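PDB 6NLR: histidinol-phosphatase, which probably hydrolyses L-histidinol phosphate to histidinol and phosphate in histidine biosynthesis, using a cluster of three metal ions. Local coordinates for residues D140-E143 / G144-F148; Y159-G162 / V163-I167; F103-D106 / F107-Y111; V203-K206 / F207-L211. One frame throughout, in Å; residues are numbered along the deposited sequence.

All four contacts are helical turns of the PHP domain, each binding a few residues of one helix to those that follow. Contacts 1 and 2 are largely buried, with branched aliphatic side chains packed against tyrosine rings; contact 2 lies nearer the metals and contact 1 carries a widened turn. Contacts 3 and 4 are partly buried, apolar on the face turned inward and charged or amide-bearing on the other. Contacts 2 and 4 touch directly, since helices 152-168 and 201-217 pack together through Leu160, Lys164, Ile167, Val209 and Ile210. Contact 3 stands apart from contact 2, about 20 Å between centres, on a helix linking two strands of the larger sheet.

Contact 1. Residues D140-E143 / G144-F148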
loop_
_atom_site.group_PDB
_atom_site.type_symbol
_atom_site.label_atom_id
_atom_site.label_comp_id
_atom_site.label_asym_id
_atom_site.label_seq_id
_atom_site.Cartn_x
_atom_site.Cartn_y
_atom_site.Cartn_z
ATOM N N ASP A 140 -17.919 2.804 -6.369
ATOM C CA ASP A 140 -17.045 2.572 -7.536
ATOM C C ASP A 140 -16.519 1.138 -7.470
ATOM O O ASP A 140 -16.455 0.474 -8.537
ATOM C CB ASP A 140 -15.939 3.617 -7.597
ATOM C CG ASP A 140 -15.044 3.424 -8.793
ATOM O OD1 ASP A 140 -15.492 3.789 -9.925
ATOM O OD2 ASP A 140 -13.935 2.896 -8.593
ATOM N N TYR A 141 -16.211 0.647 -6.263
ATOM C CA TYR A 141 -15.719 -0.742 -6.052
ATOM C C TYR A 141 -16.833 -1.737 -6.386
ATOM O O TYR A 141 -16.550 -2.772 -7.023
ATOM C CB TYR A 141 -15.228 -0.969 -4.618
ATOM C CG TYR A 141 -14.567 -2.300 -4.362
ATOM C CD1 TYR A 141 -13.428 -2.674 -5.048
ATOM C CD2 TYR A 141 -15.064 -3.189 -3.425
ATOM C CE1 TYR A 141 -12.797 -3.889 -4.808
ATOM C CE2 TYR A 141 -14.448 -4.407 -3.160
ATOM C CZ TYR A 141 -13.310 -4.758 -3.861
ATOM O OH TYR A 141 -12.707 -5.961 -3.646
ATOM N N ASN A 142 -18.056 -1.441 -5.947
ATOM C CA ASN A 142 -19.257 -2.253 -6.256
ATOM C C ASN A 142 -19.403 -2.374 -7.779
ATOM O O ASN A 142 -19.498 -3.504 -8.279
ATOM C CB ASN A 142 -20.532 -1.649 -5.662
ATOM C CG ASN A 142 -21.708 -2.584 -5.835
ATOM O OD1 ASN A 142 -21.546 -3.799 -5.797
ATOM N ND2 ASN A 142 -22.878 -2.035 -6.024
ATOM N N GLU A 143 -19.454 -1.234 -8.478
ATOM C CA GLU A 143 -19.819 -1.187 -9.917
ATOM C C GLU A 143 -18.662 -1.732 -10.753
ATOM O O GLU A 143 -18.932 -2.412 -11.722
ATOM C CB GLU A 143 -20.202 0.232 -10.328
ATOM C CG GLU A 143 -21.583 0.589 -9.826
ATOM C CD GLU A 143 -21.898 2.073 -9.758
ATOM O OE1 GLU A 143 -21.233 2.857 -10.482
ATOM O OE2 GLU A 143 -22.833 2.433 -9.003
ATOM N N GLY A 144 -17.428 -1.451 -10.365
ATOM C CA GLY A 144 -16.254 -1.768 -11.182
ATOM C C GLY A 144 -15.773 -3.192 -10.993
ATOM O O GLY A 144 -15.308 -3.793 -11.978
ATOM N N ILE A 145 -15.795 -3.682 -9.756
ATOM C CA ILE A 145 -15.058 -4.925 -9.373
ATOM C C ILE A 145 -16.023 -5.965 -8.796
ATOM O O ILE A 145 -16.066 -7.085 -9.343
ATOM C CB ILE A 145 -13.879 -4.595 -8.462
ATOM C CG1 ILE A 145 -12.780 -3.929 -9.283
ATOM C CG2 ILE A 145 -13.373 -5.838 -7.717
ATOM C CD1 ILE A 145 -11.670 -3.269 -8.473
ATOM N N VAL A 146 -16.812 -5.630 -7.779
ATOM C CA VAL A 146 -17.646 -6.669 -7.105
ATOM C C VAL A 146 -18.639 -7.256 -8.120
ATOM O O VAL A 146 -18.705 -8.511 -8.260
ATOM C CB VAL A 146 -18.329 -6.119 -5.845
ATOM C CG1 VAL A 146 -19.259 -7.168 -5.248
ATOM C CG2 VAL A 146 -17.272 -5.671 -4.821
ATOM N N GLN A 147 -19.396 -6.404 -8.798
ATOM C CA GLN A 147 -20.389 -6.839 -9.800
ATOM C C GLN A 147 -19.675 -7.554 -10.959
ATOM O O GLN A 147 -20.241 -8.515 -11.484
ATOM C CB GLN A 147 -21.228 -5.645 -10.247
ATOM C CG GLN A 147 -22.282 -5.265 -9.215
ATOM C CD GLN A 147 -23.113 -4.082 -9.649
ATOM O OE1 GLN A 147 -24.142 -3.772 -9.058
ATOM N NE2 GLN A 147 -22.713 -3.450 -10.736
ATOM N N PHE A 148 -18.481 -7.108 -11.341
ATOM C CA PHE A 148 -17.716 -7.709 -12.459
ATOM C C PHE A 148 -17.350 -9.157 -12.114
ATOM O O PHE A 148 -17.542 -10.032 -13.008
ATOM C CB PHE A 148 -16.465 -6.888 -12.780
ATOM C CG PHE A 148 -15.671 -7.373 -13.965
ATOM C CD1 PHE A 148 -16.057 -7.050 -15.254
ATOM C CD2 PHE A 148 -14.504 -8.100 -13.783
ATOM C CE1 PHE A 148 -15.299 -7.472 -16.339
ATOM C CE2 PHE A 148 -13.748 -8.528 -14.867
ATOM C CZ PHE A 148 -14.145 -8.212 -16.143
HETATM O O HOH W 1 -21.017 -3.323 -12.881
#
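Asp140-Glu143 passes into Gly144-Phe148 through a helical turn that changes width: Gly144 N and Ile145 N bond four residues back, to Asp140 O and Tyr141 O, whereas Val146 N and Gln147 N bond five residues back, to Tyr141 O and Asn142 O. Tyr141 O is therefore gripped twice, by Ile145 N at 3.0 Å from above the carbonyl plane and by Val146 N, also at 3.0 Å, within it. The same two residues both touch the Tyr141 ring, as the wider turn probably allows. With CG anti to the backbone N (chi1 -173°), the ring meets Ile145 CG2 at CE1, 3.5 Å away, and Val146 CG2 at CE2, again 3.5 Å away. Branched residues suit this place because each offers the ring a methyl, both obliquely and from the same side of its plane. Gly144, with no side chain, fits a buried position where its backbone also bonds to Gln128. The outer side is polar: the amides of Asn142 and Gln147, their planes 60° apart, approach loosely, ND2 to OE1 3.7 Å. A water donates to Glu143 O at 2.6 Å and accepts from Gln147 NE2 at 2.7 Å, tying that amide to the backbone. Asp140 turns to Arg132 in a salt bridge. The switch from four-residue to five-residue bonding is the signature of a pi-bulge, here within helix 138-149 of the PHP domain.

Contact 2. Residues Y159-G162 / V163-I167; sequences YLEG and VKQSI
Val163 lays its CG2 methyl over one face of the Tyr159 ring, a CH-pi contact 3.9 Å from CG2 to the ring centroid and displaced toward the rim. Its N also bonds to Tyr159 O, one turn back, while the phenol OH is held by Leu184 N; a beta-branched residue thus covers a ring anchored at its far end. Lys164 comes next, its N bonded to Leu160 O. Its chain runs out straight and bends only at the last torsion (chi4 -77°), leaving NZ 4.8 Å from Glu161 OE1, too far for direct contact. Two waters fill the interval: one links NZ to Glu161 OE2, the other NZ to OE1, and Glu168 supplies the direct salt bridge. This is an ordinary alpha-helical turn of helix 152-168, which lies between strand 117-127 and helix 201-217, with the side chain of Tyr159 about 9 Å from a bound manganese ion. Gln165 bonds through N to Glu161 O and rests its CG 3.7 Å from Glu161 OE2, the carboxylate and amide planes 56° apart. Ser166 suits its buried place because its OG donates a short bond, 2.5 Å, to a lone pair of Val163 O, which also accepts from Ile167 N.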
loop_
_atom_site.group_PDB
_atom_site.type_symbol
_atom_site.label_atom_id
_atom_site.label_comp_id
_atom_site.label_asym_id
_atom_site.label_seq_id
_atom_site.Cartn_x
_atom_site.Cartn_y
_atom_site.Cartn_z
ATOM N N TYR A 159 -8.647 -10.270 -6.177
ATOM C CA TYR A 159 -7.678 -9.369 -5.498
ATOM C C TYR A 159 -6.459 -10.178 -5.041
ATOM O O TYR A 159 -5.291 -9.781 -5.350
ATOM C CB TYR A 159 -8.363 -8.643 -4.341
ATOM C CG TYR A 159 -7.389 -7.971 -3.417
ATOM C CD1 TYR A 159 -6.812 -6.744 -3.758
ATOM C CD2 TYR A 159 -7.001 -8.582 -2.232
ATOM C CE1 TYR A 159 -5.883 -6.142 -2.928
ATOM C CE2 TYR A 159 -6.104 -7.970 -1.380
ATOM C CZ TYR A 159 -5.525 -6.761 -1.733
ATOM O OH TYR A 159 -4.616 -6.184 -0.882
ATOM N N LEU A 160 -6.695 -11.287 -4.341
ATOM C CA LEU A 160 -5.580 -12.106 -3.801
ATOM C C LEU A 160 -4.772 -12.725 -4.951
ATOM O O LEU A 160 -3.552 -12.892 -4.769
ATOM C CB LEU A 160 -6.118 -13.155 -2.828
ATOM C CG LEU A 160 -6.703 -12.575 -1.548
ATOM C CD1 LEU A 160 -7.293 -13.670 -0.678
ATOM C CD2 LEU A 160 -5.659 -11.813 -0.771
ATOM N N GLU A 161 -5.395 -13.059 -6.081
ATOM C CA GLU A 161 -4.643 -13.557 -7.258
ATOM C C GLU A 161 -3.678 -12.449 -7.716
ATOM O O GLU A 161 -2.515 -12.767 -8.030
ATOM C CB GLU A 161 -5.571 -13.997 -8.392
ATOM C CG GLU A 161 -4.819 -14.410 -9.658
ATOM C CD GLU A 161 -3.799 -15.537 -9.472
ATOM O OE1 GLU A 161 -4.044 -16.437 -8.604
ATOM O OE2 GLU A 161 -2.747 -15.510 -10.169
ATOM N N GLY A 162 -4.133 -11.181 -7.733
ATOM C CA GLY A 162 -3.285 -10.018 -8.066
ATOM C C GLY A 162 -2.120 -9.878 -7.093
ATOM O O GLY A 162 -0.984 -9.589 -7.535
ATOM N N VAL A 163 -2.387 -10.032 -5.801
ATOM C CA VAL A 163 -1.348 -9.939 -4.730
ATOM C C VAL A 163 -0.301 -11.026 -4.986
ATOM O O VAL A 163 0.887 -10.719 -4.972
ATOM C CB VAL A 163 -1.971 -10.060 -3.326
ATOM C CG1 VAL A 163 -0.897 -10.169 -2.252
ATOM C CG2 VAL A 163 -2.921 -8.892 -3.049
ATOM N N LYS A 164 -0.747 -12.253 -5.247
ATOM C CA LYS A 164 0.128 -13.408 -5.536
ATOM C C LYS A 164 1.014 -13.078 -6.747
ATOM O O LYS A 164 2.232 -13.314 -6.680
ATOM C CB LYS A 164 -0.729 -14.657 -5.742
ATOM C CG LYS A 164 0.045 -15.931 -6.059
ATOM C CD LYS A 164 -0.860 -17.141 -6.086
ATOM C CE LYS A 164 -0.123 -18.440 -6.343
ATOM N NZ LYS A 164 0.221 -18.587 -7.774
ATOM N N GLN A 165 0.431 -12.561 -7.827
ATOM C CA GLN A 165 1.186 -12.128 -9.029
ATOM C C GLN A 165 2.232 -11.072 -8.654
ATOM O O GLN A 165 3.376 -11.158 -9.161
ATOM C CB GLN A 165 0.234 -11.591 -10.095
ATOM C CG GLN A 165 -0.523 -12.677 -10.838
ATOM C CD GLN A 165 -1.443 -12.042 -11.851
ATOM O OE1 GLN A 165 -2.210 -11.138 -11.545
ATOM N NE2 GLN A 165 -1.326 -12.477 -13.081
ATOM N N SER A 166 1.879 -10.098 -7.806
ATOM C CA SER A 166 2.836 -9.046 -7.356
ATOM C C SER A 166 4.040 -9.696 -6.649
ATOM O O SER A 166 5.189 -9.267 -6.871
ATOM C CB SER A 166 2.166 -7.992 -6.502
ATOM O OG SER A 166 1.981 -8.423 -5.155
ATOM N N ILE A 167 3.812 -10.729 -5.851
ATOM C CA ILE A 167 4.906 -11.422 -5.105
ATOM C C ILE A 167 5.800 -12.192 -6.079
ATOM O O ILE A 167 7.033 -12.135 -5.918
ATOM C CB ILE A 167 4.323 -12.319 -4.005
ATOM C CG1 ILE A 167 3.607 -11.469 -2.946
ATOM C CG2 ILE A 167 5.398 -13.196 -3.395
ATOM C CD1 ILE A 167 2.599 -12.250 -2.127
HETATM O O HOH W 2 -0.164 -16.384 -10.067
HETATM O O HOH W 3 -2.440 -18.692 -8.691
#

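Contact 3. Residues F103-D106 / F107-Y111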
loop_
_atom_site.group_PDB
_atom_site.type_symbol
_atom_site.label_atom_id
_atom_site.label_comp_id
_atom_site.label_asym_id
_atom_site.label_seq_id
_atom_site.Cartn_x
_atom_site.Cartn_y
_atom_site.Cartn_z
ATOM N N PHE A 103 6.876 -1.778 -17.831
ATOM C CA PHE A 103 6.875 -0.358 -17.390
ATOM C C PHE A 103 7.455 -0.299 -15.970
ATOM O O PHE A 103 8.333 0.506 -15.700
ATOM C CB PHE A 103 5.481 0.279 -17.422
ATOM C CG PHE A 103 5.407 1.546 -16.612
ATOM C CD1 PHE A 103 5.870 2.747 -17.129
ATOM C CD2 PHE A 103 4.976 1.516 -15.289
ATOM C CE1 PHE A 103 5.850 3.901 -16.362
ATOM C CE2 PHE A 103 4.960 2.671 -14.518
ATOM C CZ PHE A 103 5.399 3.856 -15.055
ATOM N N THR A 104 6.962 -1.137 -15.066
ATOM C CA THR A 104 7.327 -1.042 -13.638
ATOM C C THR A 104 8.819 -1.361 -13.476
ATOM O O THR A 104 9.497 -0.641 -12.743
ATOM C CB THR A 104 6.407 -1.932 -12.799
ATOM O OG1 THR A 104 5.062 -1.555 -13.107
ATOM C CG2 THR A 104 6.692 -1.813 -11.320
ATOM N N ARG A 105 9.296 -2.396 -14.160
ATOM C CA ARG A 105 10.712 -2.846 -14.147
ATOM C C ARG A 105 11.591 -1.692 -14.656
ATOM O O ARG A 105 12.620 -1.413 -14.011
ATOM C CB ARG A 105 10.866 -4.145 -14.960
ATOM C CG ARG A 105 12.272 -4.734 -14.971
ATOM C CD ARG A 105 12.425 -5.944 -15.885
ATOM N NE ARG A 105 11.379 -6.910 -15.625
ATOM C CZ ARG A 105 10.368 -7.205 -16.447
ATOM N NH1 ARG A 105 10.262 -6.641 -17.643
ATOM N NH2 ARG A 105 9.462 -8.086 -16.066
ATOM N N ASP A 106 11.214 -1.046 -15.768
ATOM C CA ASP A 106 12.001 0.074 -16.352
ATOM C C ASP A 106 12.032 1.237 -15.358
ATOM O O ASP A 106 13.089 1.832 -15.184
ATOM C CB ASP A 106 11.440 0.516 -17.700
ATOM C CG ASP A 106 11.651 -0.500 -18.814
ATOM O OD1 ASP A 106 12.371 -1.505 -18.584
ATOM O OD2 ASP A 106 11.084 -0.281 -19.911
ATOM N N PHE A 107 10.912 1.527 -14.697
ATOM C CA PHE A 107 10.820 2.638 -13.720
ATOM C C PHE A 107 11.765 2.331 -12.545
ATOM O O PHE A 107 12.564 3.201 -12.139
ATOM C CB PHE A 107 9.376 2.857 -13.259
ATOM C CG PHE A 107 9.275 3.837 -12.119
ATOM C CD1 PHE A 107 9.185 5.196 -12.357
ATOM C CD2 PHE A 107 9.336 3.404 -10.807
ATOM C CE1 PHE A 107 9.140 6.099 -11.307
ATOM C CE2 PHE A 107 9.264 4.306 -9.754
ATOM C CZ PHE A 107 9.185 5.649 -10.012
ATOM N N LEU A 108 11.679 1.116 -12.002
ATOM C CA LEU A 108 12.494 0.720 -10.827
ATOM C C LEU A 108 13.979 0.682 -11.205
ATOM O O LEU A 108 14.791 1.135 -10.383
ATOM C CB LEU A 108 11.992 -0.631 -10.325
ATOM C CG LEU A 108 10.635 -0.600 -9.633
ATOM C CD1 LEU A 108 10.134 -2.019 -9.376
ATOM C CD2 LEU A 108 10.741 0.156 -8.331
ATOM N N ASN A 109 14.332 0.170 -12.387
ATOM C CA ASN A 109 15.749 0.170 -12.839
ATOM C C ASN A 109 16.241 1.619 -12.961
ATOM O O ASN A 109 17.407 1.856 -12.629
ATOM C CB ASN A 109 15.973 -0.621 -14.133
ATOM C CG ASN A 109 15.857 -2.126 -13.940
ATOM O OD1 ASN A 109 15.674 -2.846 -14.912
ATOM N ND2 ASN A 109 15.976 -2.628 -12.720
ATOM N N GLU A 110 15.409 2.566 -13.400
ATOM C CA GLU A 110 15.879 3.972 -13.562
ATOM C C GLU A 110 15.984 4.670 -12.193
ATOM O O GLU A 110 17.009 5.281 -11.940
ATOM C CB GLU A 110 14.985 4.766 -14.514
ATOM C CG GLU A 110 15.440 6.206 -14.660
ATOM C CD GLU A 110 14.880 6.974 -15.848
ATOM O OE1 GLU A 110 13.921 6.476 -16.479
ATOM O OE2 GLU A 110 15.406 8.077 -16.141
ATOM N N TYR A 111 14.959 4.625 -11.349
ATOM C CA TYR A 111 14.869 5.468 -10.127
ATOM C C TYR A 111 15.233 4.680 -8.860
ATOM O O TYR A 111 15.554 5.315 -7.839
ATOM C CB TYR A 111 13.477 6.093 -10.030
ATOM C CG TYR A 111 13.215 7.053 -11.161
ATOM C CD1 TYR A 111 13.780 8.318 -11.172
ATOM C CD2 TYR A 111 12.454 6.667 -12.249
ATOM C CE1 TYR A 111 13.581 9.188 -12.231
ATOM C CE2 TYR A 111 12.250 7.521 -13.317
ATOM C CZ TYR A 111 12.804 8.787 -13.303
ATOM O OH TYR A 111 12.573 9.607 -14.368
HETATM O O HOH W 4 15.488 -1.153 -17.350
#
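Thr104 and Leu108 form the close side of this turn, lying side by side and pointing the same way. Leu108 CG, anti to its carbonyl carbon (chi1 -72°), sits 3.3 Å from Thr104 O, and its CD1 methyl is 4.0 Å from Thr104 CG2. Leu108 N bonds to that same Thr104 O at 2.9 Å, so backbone and side chain press on one carbonyl, which also lies at the edge of the Phe107 ring. Threonine suits this buried place by offering a methyl to leucine while OG1 makes a weak bond to Tyr100 O. Phe103 meets its partner more loosely: its CZ is 4.5 Å from Phe107 CB, an oblique approach.

The opposite chemistry marks the solvent side, where Asp106, Asn109 and Glu110 are exposed. Asn109 runs alongside Arg105, its OD1 3.9 Å from Arg105 CG. A water donates to Asn109 OD1 at 3.0 Å and, only weakly, to Asp106 OD1. The guanidinium of Arg105 turns away to Asp102, in a salt bridge, and to Asp170 O.

Helix 101-111 is the crossover of a beta-alpha-beta unit between strands 87-95 and 117-127. Thr104 and Leu108 rest on Val94 of the first strand, Phe107 meets Phe92 edge-to-face, and Phe107 and Tyr111 pack on Leu68 of helix 68-81.

Contact 4. Residues V203-K206 / F207-L211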
loop_
_atom_site.group_PDB
_atom_site.type_symbol
_atom_site.label_atom_id
_atom_site.label_comp_id
_atom_site.label_asym_id
_atom_site.label_seq_id
_atom_site.Cartn_x
_atom_site.Cartn_y
_atom_site.Cartn_z
ATOM N N VAL A 203 -10.766 -18.475 0.425
ATOM C CA VAL A 203 -9.995 -17.218 0.701
ATOM C C VAL A 203 -8.837 -17.553 1.642
ATOM O O VAL A 203 -7.705 -17.105 1.424
ATOM C CB VAL A 203 -10.917 -16.118 1.244
ATOM C CG1 VAL A 203 -10.152 -14.998 1.932
ATOM C CG2 VAL A 203 -11.823 -15.586 0.141
HETATM N N MSE A 204 -9.112 -18.381 2.661
HETATM C CA MSE A 204 -8.101 -18.706 3.652
HETATM C C MSE A 204 -6.940 -19.476 3.016
HETATM O O MSE A 204 -5.783 -19.230 3.354
HETATM C CB MSE A 204 -8.693 -19.512 4.810
HETATM C CG MSE A 204 -9.447 -18.685 5.829
HETATM SE SE MSE A 204 -8.427 -17.080 6.431
HETATM C CE MSE A 204 -6.674 -17.801 6.944
ATOM N N GLU A 205 -7.266 -20.402 2.109
ATOM C CA GLU A 205 -6.261 -21.197 1.412
ATOM C C GLU A 205 -5.386 -20.285 0.535
ATOM O O GLU A 205 -4.148 -20.460 0.525
ATOM C CB GLU A 205 -6.934 -22.284 0.566
ATOM C CG GLU A 205 -5.963 -23.162 -0.213
ATOM C CD GLU A 205 -4.860 -23.853 0.597
ATOM O OE1 GLU A 205 -5.056 -24.081 1.815
ATOM O OE2 GLU A 205 -3.798 -24.170 0.014
ATOM N N LYS A 206 -6.004 -19.313 -0.133
ATOM C CA LYS A 206 -5.283 -18.327 -0.968
ATOM C C LYS A 206 -4.326 -17.516 -0.084
ATOM O O LYS A 206 -3.183 -17.264 -0.528
ATOM C CB LYS A 206 -6.268 -17.444 -1.733
ATOM C CG LYS A 206 -6.331 -17.715 -3.232
ATOM C CD LYS A 206 -5.235 -17.022 -4.043
ATOM C CE LYS A 206 -5.506 -16.997 -5.540
ATOM N NZ LYS A 206 -6.918 -16.614 -5.844
ATOM N N PHE A 207 -4.750 -17.091 1.110
ATOM C CA PHE A 207 -3.855 -16.380 2.056
ATOM C C PHE A 207 -2.676 -17.300 2.444
ATOM O O PHE A 207 -1.542 -16.816 2.507
ATOM C CB PHE A 207 -4.615 -15.865 3.271
ATOM C CG PHE A 207 -5.205 -14.487 3.108
ATOM C CD1 PHE A 207 -4.395 -13.375 2.904
ATOM C CD2 PHE A 207 -6.571 -14.289 3.235
ATOM C CE1 PHE A 207 -4.933 -12.097 2.818
ATOM C CE2 PHE A 207 -7.113 -13.015 3.142
ATOM C CZ PHE A 207 -6.293 -11.917 2.934
ATOM N N ARG A 208 -2.917 -18.586 2.669
ATOM C CA ARG A 208 -1.843 -19.524 3.106
ATOM C C ARG A 208 -0.808 -19.638 1.984
ATOM O O ARG A 208 0.397 -19.594 2.293
ATOM C CB ARG A 208 -2.404 -20.897 3.489
ATOM C CG ARG A 208 -3.041 -20.894 4.873
ATOM C CD ARG A 208 -3.283 -22.265 5.478
ATOM N NE ARG A 208 -4.255 -22.981 4.665
ATOM C CZ ARG A 208 -5.580 -22.971 4.847
ATOM N NH1 ARG A 208 -6.140 -22.287 5.832
ATOM N NH2 ARG A 208 -6.356 -23.652 4.019
ATOM N N VAL A 209 -1.273 -19.744 0.738
ATOM C CA VAL A 209 -0.384 -19.854 -0.455
ATOM C C VAL A 209 0.447 -18.566 -0.535
ATOM O O VAL A 209 1.684 -18.666 -0.693
ATOM C CB VAL A 209 -1.196 -20.122 -1.740
ATOM C CG1 VAL A 209 -0.380 -19.882 -3.007
ATOM C CG2 VAL A 209 -1.751 -21.543 -1.736
ATOM N N ILE A 210 -0.204 -17.402 -0.408
ATOM C CA ILE A 210 0.478 -16.072 -0.466
ATOM C C ILE A 210 1.527 -15.992 0.640
ATOM O O ILE A 210 2.670 -15.575 0.322
ATOM C CB ILE A 210 -0.541 -14.918 -0.388
ATOM C CG1 ILE A 210 -1.267 -14.740 -1.723
ATOM C CG2 ILE A 210 0.105 -13.629 0.083
ATOM C CD1 ILE A 210 -2.499 -13.876 -1.606
ATOM N N LEU A 211 1.202 -16.404 1.874
ATOM C CA LEU A 211 2.172 -16.247 2.995
ATOM C C LEU A 211 3.364 -17.190 2.788
ATOM O O LEU A 211 4.496 -16.732 3.052
ATOM C CB LEU A 211 1.487 -16.476 4.342
ATOM C CG LEU A 211 0.443 -15.412 4.697
ATOM C CD1 LEU A 211 -0.225 -15.748 6.011
ATOM C CD2 LEU A 211 1.070 -14.011 4.745
#
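Glu205 and Arg208 supply the electrostatic part, a salt bridge between residues three apart. Arg208 NH2 donates to Glu205 OE1 at 2.6 Å, meeting that oxygen nearly along its C-O bond, and Arg208 NE adds a weak bond to the same oxygen at 3.2 Å. The bend of Glu205 at chi2 (55°) turns its carboxylate toward Arg208, one turn further on; the two side chains cross at about a right angle, their planar groups 57° apart. The guanidinium also places one face over Glu205 CA and Met204 O, and NH2 has a second carboxylate in Glu201. Backbone bonds follow the alpha-helical pattern, from Phe207, Arg208, Val209 and Ile210 to the carbonyls of Val203, Met204, Glu205 and Lys206. This turn belongs to helix 201-217, packed between helices 152-168 and 240-248 in the PHP domain, and its apolar contacts follow that setting. Val203 and Phe207 run side by side, CG1 to CE2 3.8 Å, a valine methyl suiting the flank of a buried ring that also touches Leu160 and Ile242. Met204, present as selenomethionine, packs on Leu245. Among polar chain ends, Lys206 NZ bonds to Leu157 O and forms a long, weak ion pair with Glu161.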